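Local coordinates for probable branched-chain amino acid ABC transporter, amino acid binding protein (Thermus thermophilus, PDB 3LKB) that binds valine and probably hands branched-chain amino acids to an ABC transporter for uptake, at residues A147-P152 against E200-Q205; G143-L148 against G171-D176. The protein carries 2 engineered substitutions. All coordinates share one frame; numbering follows the deposited sequence.

Contact 1. Residues A147-P152 against E200-Q205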
ATOM      1  N   ALA A 147      -7.288 -10.145 -27.841  1.00 11.08           N
ATOM      2  CA  ALA A 147      -8.259  -9.738 -26.863  1.00 10.92           C
ATOM      3  C   ALA A 147      -7.602  -8.650 -26.022  1.00 11.49           C
ATOM      4  O   ALA A 147      -6.389  -8.681 -25.768  1.00 13.00           O
ATOM      5  CB  ALA A 147      -8.619 -10.899 -26.015  1.00 10.75           C
ATOM      6  N   LEU A 148      -8.384  -7.674 -25.606  1.00 11.40           N
ATOM      7  CA  LEU A 148      -7.892  -6.676 -24.712  1.00 11.39           C
ATOM      8  C   LEU A 148      -8.475  -6.957 -23.341  1.00 11.42           C
ATOM      9  O   LEU A 148      -9.671  -7.248 -23.223  1.00 11.79           O
ATOM     10  CB  LEU A 148      -8.284  -5.274 -25.186  1.00 12.18           C
ATOM     11  CG  LEU A 148      -7.890  -4.806 -26.610  1.00 14.68           C
ATOM     12  CD1 LEU A 148      -8.257  -3.308 -26.809  1.00 16.27           C
ATOM     13  CD2 LEU A 148      -6.421  -5.046 -26.966  1.00 14.64           C
ATOM     14  N   VAL A 149      -7.624  -6.871 -22.311  1.00 10.66           N
ATOM     15  CA  VAL A 149      -8.044  -6.910 -20.915  1.00  9.88           C
ATOM     16  C   VAL A 149      -7.537  -5.674 -20.153  1.00  8.80           C
ATOM     17  O   VAL A 149      -6.355  -5.417 -20.100  1.00  9.26           O
ATOM     18  CB  VAL A 149      -7.558  -8.219 -20.205  1.00 10.58           C
ATOM     19  CG1 VAL A 149      -7.759  -8.136 -18.696  1.00  9.77           C
ATOM     20  CG2 VAL A 149      -8.300  -9.398 -20.734  1.00 10.13           C
ATOM     21  N   VAL A 150      -8.433  -5.008 -19.455  1.00  7.95           N
ATOM     22  CA  VAL A 150      -8.318  -3.625 -19.147  1.00  7.81           C
ATOM     23  C   VAL A 150      -8.872  -3.348 -17.756  1.00  8.61           C
ATOM     24  O   VAL A 150      -9.832  -3.995 -17.296  1.00  9.05           O
ATOM     25  CB  VAL A 150      -9.093  -2.912 -20.219  1.00  8.25           C
ATOM     26  CG1 VAL A 150     -10.150  -2.001 -19.697  1.00  9.16           C
ATOM     27  CG2 VAL A 150      -8.185  -2.314 -21.212  1.00  9.27           C
ATOM     28  N   HIS A 151      -8.222  -2.432 -17.053  1.00  8.06           N
ATOM     29  CA  HIS A 151      -8.633  -2.075 -15.724  1.00  7.97           C
ATOM     30  C   HIS A 151      -9.978  -1.360 -15.838  1.00  8.35           C
ATOM     31  O   HIS A 151     -10.229  -0.619 -16.833  1.00  7.11           O
ATOM     32  CB  HIS A 151      -7.577  -1.144 -15.141  1.00  8.12           C
ATOM     33  CG  HIS A 151      -7.789  -0.805 -13.705  1.00  8.88           C
ATOM     34  ND1 HIS A 151      -8.503   0.308 -13.303  1.00  6.28           N
ATOM     35  CD2 HIS A 151      -7.407  -1.448 -12.569  1.00  8.18           C
ATOM     36  CE1 HIS A 151      -8.533   0.340 -11.980  1.00  6.68           C
ATOM     37  NE2 HIS A 151      -7.876  -0.710 -11.513  1.00  7.62           N
ATOM     38  N   PRO A 152     -10.856  -1.554 -14.825  1.00  8.56           N
ATOM     39  CA  PRO A 152     -12.212  -0.986 -14.946  1.00  8.84           C
ATOM     40  C   PRO A 152     -12.179   0.467 -14.553  1.00  8.94           C
ATOM     41  O   PRO A 152     -12.531   0.797 -13.455  1.00 10.28           O
ATOM     42  CB  PRO A 152     -13.033  -1.791 -13.922  1.00  7.81           C
ATOM     43  CG  PRO A 152     -12.044  -2.914 -13.401  1.00  8.42           C
ATOM     44  CD  PRO A 152     -10.708  -2.265 -13.539  1.00  8.57           C
ATOM     45  N   GLU A 200      -5.357 -15.396 -29.578  1.00 15.39           N
ATOM     46  CA  GLU A 200      -3.976 -15.870 -29.624  1.00 16.09           C
ATOM     47  C   GLU A 200      -3.021 -14.929 -28.929  1.00 14.96           C
ATOM     48  O   GLU A 200      -1.888 -15.282 -28.639  1.00 13.52           O
ATOM     49  CB  GLU A 200      -3.541 -16.143 -31.059  1.00 17.17           C
ATOM     50  CG  GLU A 200      -4.333 -15.423 -32.108  1.00 23.35           C
ATOM     51  CD  GLU A 200      -4.226 -16.082 -33.499  1.00 30.92           C
ATOM     52  OE1 GLU A 200      -4.752 -15.496 -34.496  1.00 32.28           O
ATOM     53  OE2 GLU A 200      -3.608 -17.174 -33.576  1.00 31.81           O
ATOM     54  N   TYR A 201      -3.504 -13.721 -28.664  1.00 14.09           N
ATOM     55  CA  TYR A 201      -2.698 -12.693 -28.069  1.00 12.85           C
ATOM     56  C   TYR A 201      -3.619 -11.949 -27.164  1.00 12.03           C
ATOM     57  O   TYR A 201      -4.685 -11.520 -27.583  1.00 12.58           O
ATOM     58  CB  TYR A 201      -2.190 -11.732 -29.127  1.00 12.71           C
ATOM     59  CG  TYR A 201      -1.161 -12.340 -30.032  1.00 13.26           C
ATOM     60  CD1 TYR A 201       0.199 -12.148 -29.791  1.00 12.50           C
ATOM     61  CD2 TYR A 201      -1.541 -13.101 -31.142  1.00 14.03           C
ATOM     62  CE1 TYR A 201       1.153 -12.710 -30.623  1.00 16.01           C
ATOM     63  CE2 TYR A 201      -0.583 -13.664 -32.006  1.00 13.20           C
ATOM     64  CZ  TYR A 201       0.755 -13.464 -31.740  1.00 15.53           C
ATOM     65  OH  TYR A 201       1.707 -14.017 -32.565  1.00 14.46           O
ATOM     66  N   VAL A 202      -3.214 -11.791 -25.927  1.00 10.30           N
ATOM     67  CA  VAL A 202      -3.943 -10.930 -25.029  1.00 10.06           C
ATOM     68  C   VAL A 202      -3.103  -9.698 -24.690  1.00  9.89           C
ATOM     69  O   VAL A 202      -1.973  -9.813 -24.205  1.00  9.20           O
ATOM     70  CB  VAL A 202      -4.290 -11.663 -23.717  1.00  9.57           C
ATOM     71  CG1 VAL A 202      -5.178 -10.823 -22.879  1.00  8.84           C
ATOM     72  CG2 VAL A 202      -4.939 -12.930 -24.020  1.00  7.80           C
ATOM     73  N   VAL A 203      -3.660  -8.525 -24.949  1.00  9.15           N
ATOM     74  CA  VAL A 203      -2.974  -7.295 -24.601  1.00  8.61           C
ATOM     75  C   VAL A 203      -3.600  -6.731 -23.350  1.00  8.83           C
ATOM     76  O   VAL A 203      -4.811  -6.565 -23.303  1.00  8.41           O
ATOM     77  CB  VAL A 203      -3.103  -6.271 -25.720  1.00  8.58           C
ATOM     78  CG1 VAL A 203      -2.571  -4.903 -25.272  1.00  5.80           C
ATOM     79  CG2 VAL A 203      -2.374  -6.783 -26.933  1.00  7.75           C
ATOM     80  N   HIS A 204      -2.771  -6.412 -22.356  1.00  9.15           N
ATOM     81  CA  HIS A 204      -3.271  -5.875 -21.069  1.00  9.07           C
ATOM     82  C   HIS A 204      -3.038  -4.384 -20.879  1.00  8.92           C
ATOM     83  O   HIS A 204      -1.961  -3.874 -21.149  1.00  9.01           O
ATOM     84  CB  HIS A 204      -2.551  -6.572 -19.923  1.00  8.73           C
ATOM     85  CG  HIS A 204      -2.952  -8.002 -19.723  1.00  9.61           C
ATOM     86  ND1 HIS A 204      -2.389  -9.048 -20.435  1.00  7.58           N
ATOM     87  CD2 HIS A 204      -3.862  -8.563 -18.889  1.00  7.62           C
ATOM     88  CE1 HIS A 204      -2.902 -10.191 -20.020  1.00  4.37           C
ATOM     89  NE2 HIS A 204      -3.799  -9.925 -19.085  1.00  8.70           N
ATOM     90  N   GLN A 205      -4.035  -3.689 -20.348  1.00  9.61           N
ATOM     91  CA  GLN A 205      -3.836  -2.338 -19.828  1.00  7.79           C
ATOM     92  C   GLN A 205      -4.265  -2.328 -18.381  1.00  7.78           C
ATOM     93  O   GLN A 205      -5.444  -2.210 -18.049  1.00  8.11           O
ATOM     94  CB  GLN A 205      -4.662  -1.331 -20.627  1.00  8.17           C
ATOM     95  CG  GLN A 205      -4.829   0.039 -19.973  1.00  7.08           C
ATOM     96  CD  GLN A 205      -3.547   0.934 -19.978  1.00  5.71           C
ATOM     97  OE1 GLN A 205      -2.426   0.460 -20.152  1.00  6.70           O
ATOM     98  NE2 GLN A 205      -3.736   2.235 -19.749  1.00  3.93           N
TER
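Ala147-Val150 and Tyr201-Gln205 form a parallel strand pair inside the Rossmann-like sheet of one lobe of a type I periplasmic binding protein. Their backbones are joined by a ladder of five hydrogen bonds, with acceptors alternating between the strands from Tyr201 O at the start to Gln205 O at the end. The first rung, Ala147 N to Tyr201 O, measures 3.0 Å, and the last, His151 N to Gln205 O, is also 3.0 Å but more bent, at 145° about the hydrogen. Val203 O takes both the N-H of Val149 and a CA-H contact from Leu148.

On the face bearing Ala147, Val149, Val202 and His204, Val149 has its two methyls divided between two neighbours. With CG1 anti to the backbone N (chi1 169°), that methyl lies alongside the imidazole, 3.9 Å from His204 CD2, while Val149 CG2 packs 4.0 Å from Val202 CG1. On the other face Leu148 and Val203 run side by side, Leu148 CD2 reaching Val203 CB at 3.7 Å. Farther along, Val150 CG2 lies 3.7 Å from Gln205 CB; the glutamine chain bends at chi2 (73°), which turns CD off the extended line, and NE2 bonds the carbonyl O of Phe155, a residue of the valine pocket.

Every touching residue is buried. Phe194 of helix 188-196 packs on Ala147, Val149 and Val202, whereas helix 126-140 lies over the opposite face, with Ile137 against Val203 and Tyr126 against Gln205. The sheet continues past both strands: 173-179 flanks 145-150, and 226-229 flanks 201-205, where the rings of His204 and His227 meet.

Contact 2. Residues G143-L148 against G171-D176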
ATOM      1  N   GLY A 143      -3.501 -11.359 -39.379  1.00 19.69           N
ATOM      2  CA  GLY A 143      -4.875 -11.716 -39.101  1.00 18.09           C
ATOM      3  C   GLY A 143      -5.046 -12.251 -37.696  1.00 17.07           C
ATOM      4  O   GLY A 143      -6.061 -12.898 -37.422  1.00 16.29           O
ATOM      5  N   ALA A 144      -4.068 -11.989 -36.820  1.00 15.44           N
ATOM      6  CA  ALA A 144      -4.086 -12.543 -35.457  1.00 15.48           C
ATOM      7  C   ALA A 144      -5.314 -12.128 -34.659  1.00 15.61           C
ATOM      8  O   ALA A 144      -5.751 -10.994 -34.726  1.00 15.51           O
ATOM      9  CB  ALA A 144      -2.841 -12.173 -34.699  1.00 14.77           C
ATOM     10  N   LYS A 145      -5.873 -13.055 -33.899  1.00 15.71           N
ATOM     11  CA  LYS A 145      -6.967 -12.710 -33.041  1.00 15.71           C
ATOM     12  C   LYS A 145      -6.422 -12.222 -31.717  1.00 14.53           C
ATOM     13  O   LYS A 145      -5.643 -12.894 -31.086  1.00 14.60           O
ATOM     14  CB  LYS A 145      -7.865 -13.913 -32.800  1.00 17.43           C
ATOM     15  CG  LYS A 145      -8.431 -14.628 -34.072  1.00 21.14           C
ATOM     16  CD  LYS A 145      -9.932 -14.655 -33.934  1.00 25.59           C
ATOM     17  CE  LYS A 145     -10.534 -16.000 -34.212  1.00 28.55           C
ATOM     18  NZ  LYS A 145     -11.168 -16.023 -35.565  1.00 32.43           N
ATOM     19  N   VAL A 146      -6.870 -11.056 -31.283  1.00 13.80           N
ATOM     20  CA  VAL A 146      -6.379 -10.461 -30.056  1.00 12.27           C
ATOM     21  C   VAL A 146      -7.526 -10.042 -29.142  1.00 12.16           C
ATOM     22  O   VAL A 146      -8.596  -9.641 -29.602  1.00 11.41           O
ATOM     23  CB  VAL A 146      -5.352  -9.311 -30.343  1.00 12.60           C
ATOM     24  CG1 VAL A 146      -5.229  -9.012 -31.776  1.00 12.39           C
ATOM     25  CG2 VAL A 146      -5.534  -8.014 -29.495  1.00 12.15           C
ATOM     26  N   ALA A 147      -7.288 -10.145 -27.841  1.00 11.08           N
ATOM     27  CA  ALA A 147      -8.259  -9.738 -26.863  1.00 10.92           C
ATOM     28  C   ALA A 147      -7.602  -8.650 -26.022  1.00 11.49           C
ATOM     29  O   ALA A 147      -6.389  -8.681 -25.768  1.00 13.00           O
ATOM     30  CB  ALA A 147      -8.619 -10.899 -26.015  1.00 10.75           C
ATOM     31  N   LEU A 148      -8.384  -7.674 -25.606  1.00 11.40           N
ATOM     32  CA  LEU A 148      -7.892  -6.676 -24.712  1.00 11.39           C
ATOM     33  C   LEU A 148      -8.475  -6.957 -23.341  1.00 11.42           C
ATOM     34  O   LEU A 148      -9.671  -7.248 -23.223  1.00 11.79           O
ATOM     35  CB  LEU A 148      -8.284  -5.274 -25.186  1.00 12.18           C
ATOM     36  CG  LEU A 148      -7.890  -4.806 -26.610  1.00 14.68           C
ATOM     37  CD1 LEU A 148      -8.257  -3.308 -26.809  1.00 16.27           C
ATOM     38  CD2 LEU A 148      -6.421  -5.046 -26.966  1.00 14.64           C
ATOM     39  N   GLY A 171      -5.036  -5.221 -39.967  1.00 21.56           N
ATOM     40  CA  GLY A 171      -5.717  -6.450 -40.306  1.00 21.21           C
ATOM     41  C   GLY A 171      -5.835  -7.443 -39.159  1.00 21.61           C
ATOM     42  O   GLY A 171      -5.872  -8.656 -39.413  1.00 22.71           O
ATOM     43  N   LEU A 172      -5.888  -6.964 -37.908  1.00 20.63           N
ATOM     44  CA  LEU A 172      -6.022  -7.857 -36.749  1.00 19.77           C
ATOM     45  C   LEU A 172      -7.459  -7.866 -36.304  1.00 20.10           C
ATOM     46  O   LEU A 172      -8.211  -6.951 -36.582  1.00 19.88           O
ATOM     47  CB  LEU A 172      -5.164  -7.387 -35.582  1.00 19.09           C
ATOM     48  CG  LEU A 172      -3.671  -7.150 -35.823  1.00 19.22           C
ATOM     49  CD1 LEU A 172      -3.011  -6.681 -34.540  1.00 16.84           C
ATOM     50  CD2 LEU A 172      -2.932  -8.364 -36.387  1.00 15.87           C
ATOM     51  N   GLN A 173      -7.881  -8.883 -35.583  1.00 20.77           N
ATOM     52  CA  GLN A 173      -9.199  -8.734 -35.034  1.00 21.18           C
ATOM     53  C   GLN A 173      -9.248  -8.725 -33.521  1.00 20.70           C
ATOM     54  O   GLN A 173      -8.775  -9.637 -32.844  1.00 22.04           O
ATOM     55  CB  GLN A 173     -10.165  -9.693 -35.673  1.00 21.29           C
ATOM     56  CG  GLN A 173     -10.009 -11.111 -35.334  1.00 25.96           C
ATOM     57  CD  GLN A 173     -11.112 -11.915 -36.005  1.00 31.15           C
ATOM     58  OE1 GLN A 173     -12.150 -12.220 -35.400  1.00 30.40           O
ATOM     59  NE2 GLN A 173     -10.913 -12.214 -37.283  1.00 34.26           N
ATOM     60  N   ILE A 174      -9.780  -7.643 -32.994  1.00 19.69           N
ATOM     61  CA  ILE A 174     -10.045  -7.555 -31.589  1.00 18.97           C
ATOM     62  C   ILE A 174     -11.331  -8.301 -31.380  1.00 19.34           C
ATOM     63  O   ILE A 174     -12.367  -7.829 -31.844  1.00 19.76           O
ATOM     64  CB  ILE A 174     -10.291  -6.097 -31.182  1.00 18.92           C
ATOM     65  CG1 ILE A 174      -9.074  -5.244 -31.526  1.00 17.21           C
ATOM     66  CG2 ILE A 174     -10.718  -5.999 -29.684  1.00 16.93           C
ATOM     67  CD1 ILE A 174      -7.951  -5.308 -30.536  1.00 16.77           C
ATOM     68  N   VAL A 175     -11.293  -9.426 -30.685  1.00 19.01           N
ATOM     69  CA  VAL A 175     -12.494 -10.253 -30.577  1.00 21.05           C
ATOM     70  C   VAL A 175     -13.284 -10.020 -29.261  1.00 22.21           C
ATOM     71  O   VAL A 175     -14.502 -10.284 -29.189  1.00 22.64           O
ATOM     72  CB  VAL A 175     -12.206 -11.761 -30.788  1.00 20.90           C
ATOM     73  CG1 VAL A 175     -10.769 -11.977 -31.201  1.00 23.28           C
ATOM     74  CG2 VAL A 175     -12.456 -12.539 -29.533  1.00 21.31           C
ATOM     75  N   ASP A 176     -12.601  -9.535 -28.226  1.00 22.49           N
ATOM     76  CA  ASP A 176     -13.279  -9.166 -27.007  1.00 22.52           C
ATOM     77  C   ASP A 176     -12.495  -8.078 -26.345  1.00 22.28           C
ATOM     78  O   ASP A 176     -11.286  -7.937 -26.598  1.00 22.63           O
ATOM     79  CB  ASP A 176     -13.375 -10.371 -26.068  1.00 23.38           C
ATOM     80  CG  ASP A 176     -14.632 -10.344 -25.204  1.00 24.61           C
ATOM     81  OD1 ASP A 176     -15.308  -9.291 -25.199  1.00 24.37           O
ATOM     82  OD2 ASP A 176     -14.934 -11.379 -24.527  1.00 29.45           O
TER
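Val146, Leu148 and Ile174 make the tight half of this pairing. Ile174 CD1 touches both of the others, 3.8 Å from Val146 CG2 and 3.9 Å from Leu148 CD2; Val146 CG1 turns instead to Leu172 CB. Helix 126-140 packs on this apolar group through Leu134, and helix 160-170 through Ala163 and Ala167.

The face bearing Lys145 and Gln173 is looser and partly open to solvent. The two side chains leave the sheet together and run alongside each other, meeting through aliphatic carbon and the amide: Lys145 CD is 3.6 Å from Gln173 OE1, while Lys145 NZ stays 3.9 Å from that oxygen, with no hydrogen bond between them. Both residues also touch a crystal neighbour.

Along the backbone, Val146 is bonded twice, its N to Gln173 O at 2.8 Å and its O accepting from Val175 N at 2.9 Å. Leu148 N then bonds Asp176 O, one residue beyond the acceptor that regular alternation would give. Val175 has near-helical backbone angles (psi -24°), consistent with a beta bulge in this outermost strand.

At the start, Gly171 closes helix 160-170 with a Schellman motif, and its O receives a CA-H contact from Gly143. Strand, helix and neighbouring parallel strand in succession make this a beta-alpha-beta crossover, as in Rossmann-like folds.

Strand 145-150 serves both contacts, pairing with 201-205 in contact 1 and with the outermost strand 173-179 in contact 2, which gives the 2-1-3 order of a Rossmann-like sheet. The centres of the two contacts are about 10 Å apart, and Ala147 and Leu148 belong to both. Glu200 adds a direct tie, its OE1 lying 2.8 Å from Lys145 N in a probable hydrogen bond, while Tyr201 CE2 packs 3.8 Å from Ala144 CB. Contact 1 runs toward the ligand: the side chain of Gln205 comes within about 6 Å of the bound valine. Contact 2 lies farther out, its centre about 25 Å from that of the chain, against about 17 Å for the centre of contact 1.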